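Local coordinates for thrombospondin related anonymous protein (Plasmodium falciparum, PDB 4F1J) that probably mediates cell adhesion by the malaria parasite as a membrane-anchored protein, using a von Willebrand factor type A domain that binds magnesium, at residues Glu7-Leu12 / Ala114-Val119; Lys145-Gly150 / Cys173-Asp178. One frame throughout, in Å; residues are numbered along the deposited sequence.

Contact 1: Glu7-Leu12 / Ala114-Val119; sequences EVDLYL and ANQLVV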
ATOM      1  N   GLU A   7       8.926 -13.524  -5.935  1.00 14.69           N
ATOM      2  CA  GLU A   7       7.948 -14.216  -5.103  1.00 14.49           C
ATOM      3  C   GLU A   7       7.630 -13.314  -3.890  1.00 13.02           C
ATOM      4  O   GLU A   7       8.343 -13.320  -2.891  1.00 12.85           O
ATOM      5  CB  GLU A   7       8.467 -15.586  -4.624  1.00 14.53           C
ATOM      6  CG  GLU A   7       7.347 -16.472  -4.093  1.00 17.15           C
ATOM      7  CD  GLU A   7       7.781 -17.858  -3.591  1.00 19.52           C
ATOM      8  OE1 GLU A   7       8.974 -18.223  -3.724  1.00 27.17           O
ATOM      9  OE2 GLU A   7       6.906 -18.571  -3.040  1.00 27.39           O
ATOM     10  N   VAL A   8       6.555 -12.538  -4.009  1.00 11.59           N
ATOM     11  CA  VAL A   8       6.178 -11.527  -3.014  1.00 10.92           C
ATOM     12  C   VAL A   8       4.654 -11.512  -2.858  1.00 10.21           C
ATOM     13  O   VAL A   8       3.931 -11.494  -3.857  1.00 10.31           O
ATOM     14  CB  VAL A   8       6.588 -10.089  -3.441  1.00 11.15           C
ATOM     15  CG1 VAL A   8       6.245  -9.058  -2.331  1.00 11.07           C
ATOM     16  CG2 VAL A   8       8.099  -9.967  -3.796  1.00 12.47           C
ATOM     17  N   ASP A   9       4.189 -11.582  -1.614  1.00  9.49           N
ATOM     18  CA  ASP A   9       2.792 -11.309  -1.274  1.00  9.18           C
ATOM     19  C   ASP A   9       2.785  -9.815  -0.969  1.00  9.26           C
ATOM     20  O   ASP A   9       3.484  -9.353  -0.045  1.00  9.72           O
ATOM     21  CB  ASP A   9       2.300 -12.143  -0.084  1.00  9.33           C
ATOM     22  CG  ASP A   9       2.229 -13.628  -0.391  1.00 10.92           C
ATOM     23  OD1 ASP A   9       2.002 -13.991  -1.579  1.00  7.71           O
ATOM     24  OD2 ASP A   9       2.315 -14.430   0.573  1.00 10.57           O
ATOM     25  N   LEU A  10       2.046  -9.052  -1.779  1.00  8.66           N
ATOM     26  CA  LEU A  10       2.100  -7.583  -1.699  1.00  7.98           C
ATOM     27  C   LEU A  10       0.730  -7.087  -1.257  1.00  7.98           C
ATOM     28  O   LEU A  10      -0.270  -7.344  -1.915  1.00  7.34           O
ATOM     29  CB  LEU A  10       2.515  -6.969  -3.046  1.00  8.34           C
ATOM     30  CG  LEU A  10       2.888  -5.491  -3.083  1.00  8.28           C
ATOM     31  CD1 LEU A  10       3.673  -5.138  -4.346  1.00 10.73           C
ATOM     32  CD2 LEU A  10       1.607  -4.606  -2.967  1.00  9.11           C
ATOM     33  N   TYR A  11       0.710  -6.442  -0.100  1.00  7.57           N
ATOM     34  CA  TYR A  11      -0.492  -5.965   0.547  1.00  7.40           C
ATOM     35  C   TYR A  11      -0.599  -4.459   0.327  1.00  7.82           C
ATOM     36  O   TYR A  11       0.043  -3.627   1.024  1.00  7.81           O
ATOM     37  CB  TYR A  11      -0.515  -6.264   2.060  1.00  7.80           C
ATOM     38  CG  TYR A  11      -0.285  -7.706   2.416  1.00  6.98           C
ATOM     39  CD1 TYR A  11       1.006  -8.231   2.493  1.00  8.93           C
ATOM     40  CD2 TYR A  11      -1.329  -8.557   2.631  1.00  6.73           C
ATOM     41  CE1 TYR A  11       1.215  -9.572   2.791  1.00  8.77           C
ATOM     42  CE2 TYR A  11      -1.132  -9.884   2.940  1.00  8.56           C
ATOM     43  CZ  TYR A  11       0.145 -10.390   3.033  1.00  9.59           C
ATOM     44  OH  TYR A  11       0.310 -11.746   3.308  1.00  9.63           O
ATOM     45  N   LEU A  12      -1.429  -4.116  -0.648  1.00  7.73           N
ATOM     46  CA  LEU A  12      -1.718  -2.718  -0.974  1.00  7.46           C
ATOM     47  C   LEU A  12      -2.804  -2.163  -0.024  1.00  7.51           C
ATOM     48  O   LEU A  12      -3.943  -2.659  -0.009  1.00  8.26           O
ATOM     49  CB  LEU A  12      -2.148  -2.604  -2.449  1.00  7.75           C
ATOM     50  CG  LEU A  12      -2.546  -1.200  -2.907  1.00  8.81           C
ATOM     51  CD1 LEU A  12      -1.395  -0.208  -2.784  1.00  8.86           C
ATOM     52  CD2 LEU A  12      -3.097  -1.295  -4.377  1.00  8.73           C
ATOM     53  N   ALA A 114       7.168 -16.687   0.340  1.00 14.21           N
ATOM     54  CA  ALA A 114       7.195 -15.375  -0.298  1.00 14.09           C
ATOM     55  C   ALA A 114       7.660 -14.274   0.640  1.00 13.19           C
ATOM     56  O   ALA A 114       7.357 -14.311   1.847  1.00 12.78           O
ATOM     57  CB  ALA A 114       5.800 -15.037  -0.826  1.00 12.13           C
ATOM     58  N   ASN A 115       8.380 -13.296   0.085  1.00 12.77           N
ATOM     59  CA  ASN A 115       8.642 -12.036   0.753  1.00 13.46           C
ATOM     60  C   ASN A 115       7.278 -11.400   1.049  1.00 12.20           C
ATOM     61  O   ASN A 115       6.342 -11.575   0.276  1.00 11.44           O
ATOM     62  CB  ASN A 115       9.445 -11.073  -0.129  1.00 14.41           C
ATOM     63  CG  ASN A 115      10.869 -11.535  -0.384  1.00 19.70           C
ATOM     64  OD1 ASN A 115      11.572 -11.925   0.540  1.00 24.44           O
ATOM     65  ND2 ASN A 115      11.308 -11.468  -1.655  1.00 24.70           N
ATOM     66  N   GLN A 116       7.161 -10.747   2.198  1.00 11.07           N
ATOM     67  CA  GLN A 116       5.914 -10.087   2.588  1.00  9.77           C
ATOM     68  C   GLN A 116       6.151  -8.585   2.587  1.00  9.60           C
ATOM     69  O   GLN A 116       7.039  -8.093   3.297  1.00  9.64           O
ATOM     70  CB  GLN A 116       5.465 -10.551   3.975  1.00  9.54           C
ATOM     71  CG  GLN A 116       5.317 -12.066   4.110  1.00  8.98           C
ATOM     72  CD  GLN A 116       4.161 -12.587   3.304  1.00  9.58           C
ATOM     73  OE1 GLN A 116       3.061 -12.079   3.432  1.00 11.08           O
ATOM     74  NE2 GLN A 116       4.390 -13.612   2.464  1.00  8.94           N
ATOM     75  N   LEU A 117       5.374  -7.875   1.766  1.00  8.96           N
ATOM     76  CA  LEU A 117       5.537  -6.436   1.538  1.00  8.45           C
ATOM     77  C   LEU A 117       4.193  -5.739   1.681  1.00  8.37           C
ATOM     78  O   LEU A 117       3.228  -6.112   1.026  1.00  8.91           O
ATOM     79  CB  LEU A 117       6.090  -6.161   0.132  1.00  8.14           C
ATOM     80  CG  LEU A 117       6.141  -4.715  -0.353  1.00  9.01           C
ATOM     81  CD1 LEU A 117       7.058  -3.818   0.541  1.00  8.91           C
ATOM     82  CD2 LEU A 117       6.578  -4.676  -1.834  1.00  9.24           C
ATOM     83  N   VAL A 118       4.160  -4.694   2.499  1.00  8.00           N
ATOM     84  CA  VAL A 118       3.008  -3.818   2.614  1.00  7.48           C
ATOM     85  C   VAL A 118       3.345  -2.524   1.874  1.00  7.34           C
ATOM     86  O   VAL A 118       4.423  -1.950   2.059  1.00  8.24           O
ATOM     87  CB  VAL A 118       2.673  -3.508   4.112  1.00  8.14           C
ATOM     88  CG1 VAL A 118       1.661  -2.340   4.241  1.00  7.45           C
ATOM     89  CG2 VAL A 118       2.114  -4.705   4.826  1.00  7.05           C
ATOM     90  N   VAL A 119       2.438  -2.067   1.014  1.00  7.38           N
ATOM     91  CA  VAL A 119       2.592  -0.762   0.378  1.00  7.15           C
ATOM     92  C   VAL A 119       1.379   0.082   0.697  1.00  7.77           C
ATOM     93  O   VAL A 119       0.235  -0.306   0.373  1.00  6.82           O
ATOM     94  CB  VAL A 119       2.752  -0.862  -1.124  1.00  7.95           C
ATOM     95  CG1 VAL A 119       2.871   0.534  -1.710  1.00  8.11           C
ATOM     96  CG2 VAL A 119       4.007  -1.685  -1.455  1.00  9.19           C
TER

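Contact 2: Lys145-Gly150 / Cys173-Asp178; sequences KIAVFG and CNLYAD. With EDO (1,2-ethanediol), chain L.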
ATOM      1  N   LYS A 145       8.178  -6.208   5.291  1.00 10.92           N
ATOM      2  CA  LYS A 145       8.698  -4.910   4.951  1.00 12.25           C
ATOM      3  C   LYS A 145       7.511  -3.987   4.635  1.00 10.61           C
ATOM      4  O   LYS A 145       6.520  -4.436   4.068  1.00  9.86           O
ATOM      5  CB  LYS A 145       9.658  -4.989   3.766  1.00 13.69           C
ATOM      6  CG  LYS A 145      11.011  -5.547   4.173  1.00 15.24           C
ATOM      7  CD  LYS A 145      12.096  -5.363   3.133  1.00 17.21           C
ATOM      8  CE  LYS A 145      13.458  -5.810   3.707  1.00 20.18           C
ATOM      9  NZ  LYS A 145      14.485  -6.181   2.674  1.00 24.05           N
ATOM     10  N   ILE A 146       7.656  -2.718   4.987  1.00 10.11           N
ATOM     11  CA  ILE A 146       6.587  -1.731   4.809  1.00  8.91           C
ATOM     12  C   ILE A 146       7.110  -0.562   3.997  1.00  8.80           C
ATOM     13  O   ILE A 146       8.174  -0.031   4.290  1.00  9.26           O
ATOM     14  CB  ILE A 146       6.059  -1.224   6.172  1.00  9.24           C
ATOM     15  CG1 ILE A 146       5.564  -2.414   7.049  1.00  9.21           C
ATOM     16  CG2 ILE A 146       4.945  -0.149   5.946  1.00  9.04           C
ATOM     17  CD1 ILE A 146       5.142  -2.011   8.496  1.00  9.61           C
ATOM     18  N   ALA A 147       6.369  -0.185   2.953  1.00  7.93           N
ATOM     19  CA  ALA A 147       6.683   0.978   2.124  1.00  7.76           C
ATOM     20  C   ALA A 147       5.524   1.953   2.180  1.00  7.62           C
ATOM     21  O   ALA A 147       4.387   1.534   2.312  1.00  7.29           O
ATOM     22  CB  ALA A 147       6.969   0.553   0.673  1.00  8.25           C
ATOM     23  N   VAL A 148       5.818   3.244   2.062  1.00  6.72           N
ATOM     24  CA  VAL A 148       4.794   4.276   2.091  1.00  7.51           C
ATOM     25  C   VAL A 148       4.982   5.284   0.958  1.00  7.45           C
ATOM     26  O   VAL A 148       6.071   5.828   0.740  1.00  9.36           O
ATOM     27  CB  VAL A 148       4.775   5.053   3.430  1.00  6.32           C
ATOM     28  CG1 VAL A 148       3.773   6.214   3.363  1.00  9.54           C
ATOM     29  CG2 VAL A 148       4.425   4.124   4.621  1.00  5.91           C
ATOM     30  N   PHE A 149       3.887   5.564   0.273  1.00  8.08           N
ATOM     31  CA  PHE A 149       3.832   6.594  -0.772  1.00  8.46           C
ATOM     32  C   PHE A 149       2.886   7.670  -0.245  1.00  8.94           C
ATOM     33  O   PHE A 149       1.672   7.459  -0.176  1.00  8.90           O
ATOM     34  CB  PHE A 149       3.314   5.976  -2.073  1.00  9.20           C
ATOM     35  CG  PHE A 149       3.350   6.903  -3.277  1.00  9.32           C
ATOM     36  CD1 PHE A 149       2.275   7.743  -3.549  1.00  9.04           C
ATOM     37  CD2 PHE A 149       4.432   6.897  -4.153  1.00 10.29           C
ATOM     38  CE1 PHE A 149       2.270   8.568  -4.664  1.00  9.99           C
ATOM     39  CE2 PHE A 149       4.440   7.739  -5.271  1.00 11.88           C
ATOM     40  CZ  PHE A 149       3.366   8.555  -5.530  1.00 11.07           C
ATOM     41  N   GLY A 150       3.450   8.815   0.128  1.00  9.45           N
ATOM     42  CA  GLY A 150       2.689   9.918   0.707  1.00 10.10           C
ATOM     43  C   GLY A 150       2.260  10.915  -0.339  1.00 10.15           C
ATOM     44  O   GLY A 150       2.999  11.197  -1.279  1.00 10.19           O
ATOM     45  N   CYS A 173      15.966   6.824   1.834  1.00 16.71           N
ATOM     46  CA  CYS A 173      14.929   5.932   2.321  1.00 15.51           C
ATOM     47  C   CYS A 173      14.203   5.360   1.123  1.00 15.27           C
ATOM     48  O   CYS A 173      13.235   5.950   0.638  1.00 14.64           O
ATOM     49  CB  CYS A 173      13.974   6.671   3.251  1.00 14.85           C
ATOM     50  SG  CYS A 173      12.776   5.573   3.991  1.00 13.99           S
ATOM     51  N   ASN A 174      14.672   4.201   0.657  1.00 14.80           N
ATOM     52  CA  ASN A 174      14.135   3.593  -0.556  1.00 15.33           C
ATOM     53  C   ASN A 174      12.689   3.113  -0.413  1.00 14.61           C
ATOM     54  O   ASN A 174      11.980   3.002  -1.396  1.00 14.89           O
ATOM     55  CB  ASN A 174      15.058   2.488  -1.063  1.00 16.03           C
ATOM     56  CG  ASN A 174      16.363   3.055  -1.624  1.00 19.25           C
ATOM     57  OD1 ASN A 174      16.345   4.056  -2.337  1.00 22.06           O
ATOM     58  ND2 ASN A 174      17.491   2.445  -1.274  1.00 22.11           N
ATOM     59  N   LEU A 175      12.246   2.892   0.821  1.00 13.09           N
ATOM     60  CA  LEU A 175      10.869   2.460   1.092  1.00 12.19           C
ATOM     61  C   LEU A 175       9.882   3.613   1.281  1.00 11.53           C
ATOM     62  O   LEU A 175       8.747   3.373   1.666  1.00 10.91           O
ATOM     63  CB  LEU A 175      10.826   1.553   2.325  1.00 11.70           C
ATOM     64  CG  LEU A 175      11.534   0.200   2.132  1.00 13.34           C
ATOM     65  CD1 LEU A 175      11.471  -0.592   3.422  1.00 14.46           C
ATOM     66  CD2 LEU A 175      10.917  -0.591   0.993  1.00 13.35           C
ATOM     67  N   TYR A 176      10.312   4.835   0.977  1.00 10.87           N
ATOM     68  CA  TYR A 176       9.457   5.992   1.098  1.00 11.08           C
ATOM     69  C   TYR A 176       9.573   6.926  -0.113  1.00 11.21           C
ATOM     70  O   TYR A 176      10.664   7.197  -0.591  1.00 12.76           O
ATOM     71  CB  TYR A 176       9.764   6.761   2.391  1.00 11.52           C
ATOM     72  CG  TYR A 176       8.888   7.979   2.527  1.00  9.84           C
ATOM     73  CD1 TYR A 176       7.509   7.851   2.633  1.00 10.82           C
ATOM     74  CD2 TYR A 176       9.421   9.272   2.497  1.00 11.36           C
ATOM     75  CE1 TYR A 176       6.672   8.968   2.705  1.00  9.62           C
ATOM     76  CE2 TYR A 176       8.597  10.392   2.607  1.00 11.81           C
ATOM     77  CZ  TYR A 176       7.228  10.241   2.707  1.00 11.29           C
ATOM     78  OH  TYR A 176       6.407  11.353   2.817  1.00 11.46           O
ATOM     79  N   ALA A 177       8.442   7.421  -0.591  1.00 10.38           N
ATOM     80  CA  ALA A 177       8.415   8.536  -1.521  1.00 10.04           C
ATOM     81  C   ALA A 177       7.167   9.342  -1.251  1.00 10.72           C
ATOM     82  O   ALA A 177       6.212   8.852  -0.628  1.00 10.31           O
ATOM     83  CB  ALA A 177       8.460   8.030  -2.981  1.00 10.94           C
ATOM     84  N   ASP A 178       7.170  10.586  -1.712  1.00 11.21           N
ATOM     85  CA  ASP A 178       5.948  11.366  -1.692  1.00 11.73           C
ATOM     86  C   ASP A 178       5.804  12.208  -2.967  1.00 11.75           C
ATOM     87  O   ASP A 178       6.737  12.317  -3.782  1.00 12.56           O
ATOM     88  CB  ASP A 178       5.783  12.144  -0.370  1.00 12.37           C
ATOM     89  CG  ASP A 178       6.943  13.069  -0.052  1.00 13.91           C
ATOM     90  OD1 ASP A 178       7.481  13.730  -0.987  1.00 16.33           O
ATOM     91  OD2 ASP A 178       7.293  13.177   1.145  1.00 13.94           O
TER
HETATM   92  C1  EDO L 310      16.530   1.540   2.182  1.00 24.69           C
HETATM   93  O1  EDO L 310      16.896   2.917   2.065  1.00 21.92           O
HETATM   94  C2  EDO L 310      15.389   1.282   3.164  1.00 24.48           C
HETATM   95  O2  EDO L 310      14.213   2.057   2.902  1.00 20.90           O

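Contact 1: Glu7-Leu12 / Ala114-Val119
Tyr11 N donates to Leu117 O at 2.8 Å in a nearly straight bond (N-H...O 173°), one of five backbone bonds between parallel strands. In the others, Asn115 N reaches Glu7 O, Asp9 N reaches Asn115 O, Leu117 N reaches Asp9 O, and Val119 N reaches Tyr11 O. Alternate residues of each strand (Glu7, Asp9, Tyr11; Asn115, Leu117, Val119) supply all five, the pattern of parallel pairing, and the two axes diverge by only 18°. CA-H groups of Val8, Leu10 and Leu12 add contacts to the carbonyls of Asn115, Leu117 and Val119.

The polar side chains centre on the Gln116 amide. A bend at chi2 (-69°) turns CD toward strand 8-12, and both amide atoms then find partners there. Gln116 NE2 donates to Asp9 OD2 at 2.9 Å, on the anti side and somewhat out of the carboxylate plane; it also donates within its own segment to Ala114 O at 3.1 Å. Gln116 OE1 accepts from Tyr11 OH at 2.8 Å and lies at the ring edge, in its plane. Three bonds on its N and O atoms should fix which way round the amide lies. Asp9 OD1 forms a salt bridge with Arg111, consistent with a charged carboxylate.

The apolar contacts lie chiefly on the opposite face. Leu10 and Leu117 run side by side, CD1 to CD2 at 3.9 Å, while Val8 CG1 rests on Leu117 CB at 3.8 Å and Leu10 CD2 meets Val119 CG2 at 4.1 Å.

These are central strands of the von Willebrand factor A sheet. Strand 47-54 pairs with the other edge of 8-12; helix 94-106 packs on Tyr11, Gln116 and Val118, whereas helix 184-200 packs on Asn115, Leu117 and Val119.

Contact 2: Lys145-Gly150 / Cys173-Asp178
Val148 O is approached by three groups from Tyr176 and Ala177. Ala177 N donates to it at 3.2 Å and 163°, the CA-H of Tyr176 adds a longer contact, and ring atom CD1 of Tyr176 lies 3.1 Å from the same oxygen, oblique to the ring. Chi1 of 180° puts Tyr176 CG anti to the backbone N; the side chain passes obliquely across Val148, whose CB lies in the ring plane at its edge, 4.0 Å from Tyr176 CD1.

Two backbone bonds complete the parallel pairing: Val148 N to Leu175 O at 3.0 Å, and Gly150 N to Ala177 O at 2.9 Å. Gly150 has no side chain beside the Tyr176 hydroxyl, which hydrogen-bonds to Asn160 and makes a weak bond to Asp178 OD2.

Leading into the strand, a type I turn runs from Cys173 to Tyr176, closed by Tyr176 N to Cys173 O, and Cys173 is disulfide-bonded to Cys166. From this turn Leu175 lays CD1 3.5 Å from Ile146 O. An ethanediol, probably from the crystallisation liquor, accepts hydrogen bonds from Asn174 N (at O1) and Leu175 N (at O2).

Strands 145-151 and 176-179, joined through helix 157-163 in a beta-alpha-beta crossover, form this end of the sheet. That helix touches Val148, Tyr176 and Asp178; helix 184-200 packs on Ala147, Phe149 and Ala177, Phe191 meeting the Phe149 ring edge-to-face.

How the contacts relate
Both contacts belong to one sheet and are joined directly: strands 115-122 and 145-151 are neighbours, with Val118 N and O probably hydrogen-bonded to Lys145 O and Ala147 N, respectively. Contact 1 is buried, ten of its twelve touching residues enclosed, and pairs central strands; contact 2 is partly buried and adds the outermost strand, 176-179. The area buried between the segments is 629 Å² in contact 1, with five bridges, and 404 Å² in contact 2, with three. Helix 184-200 packs against one face of both contacts, but the other face meets helix 94-106 at contact 1 and helix 157-163 at contact 2. Backbone hydrogen bonds hold both pairs; only contact 1 adds side-chain ones between its strands.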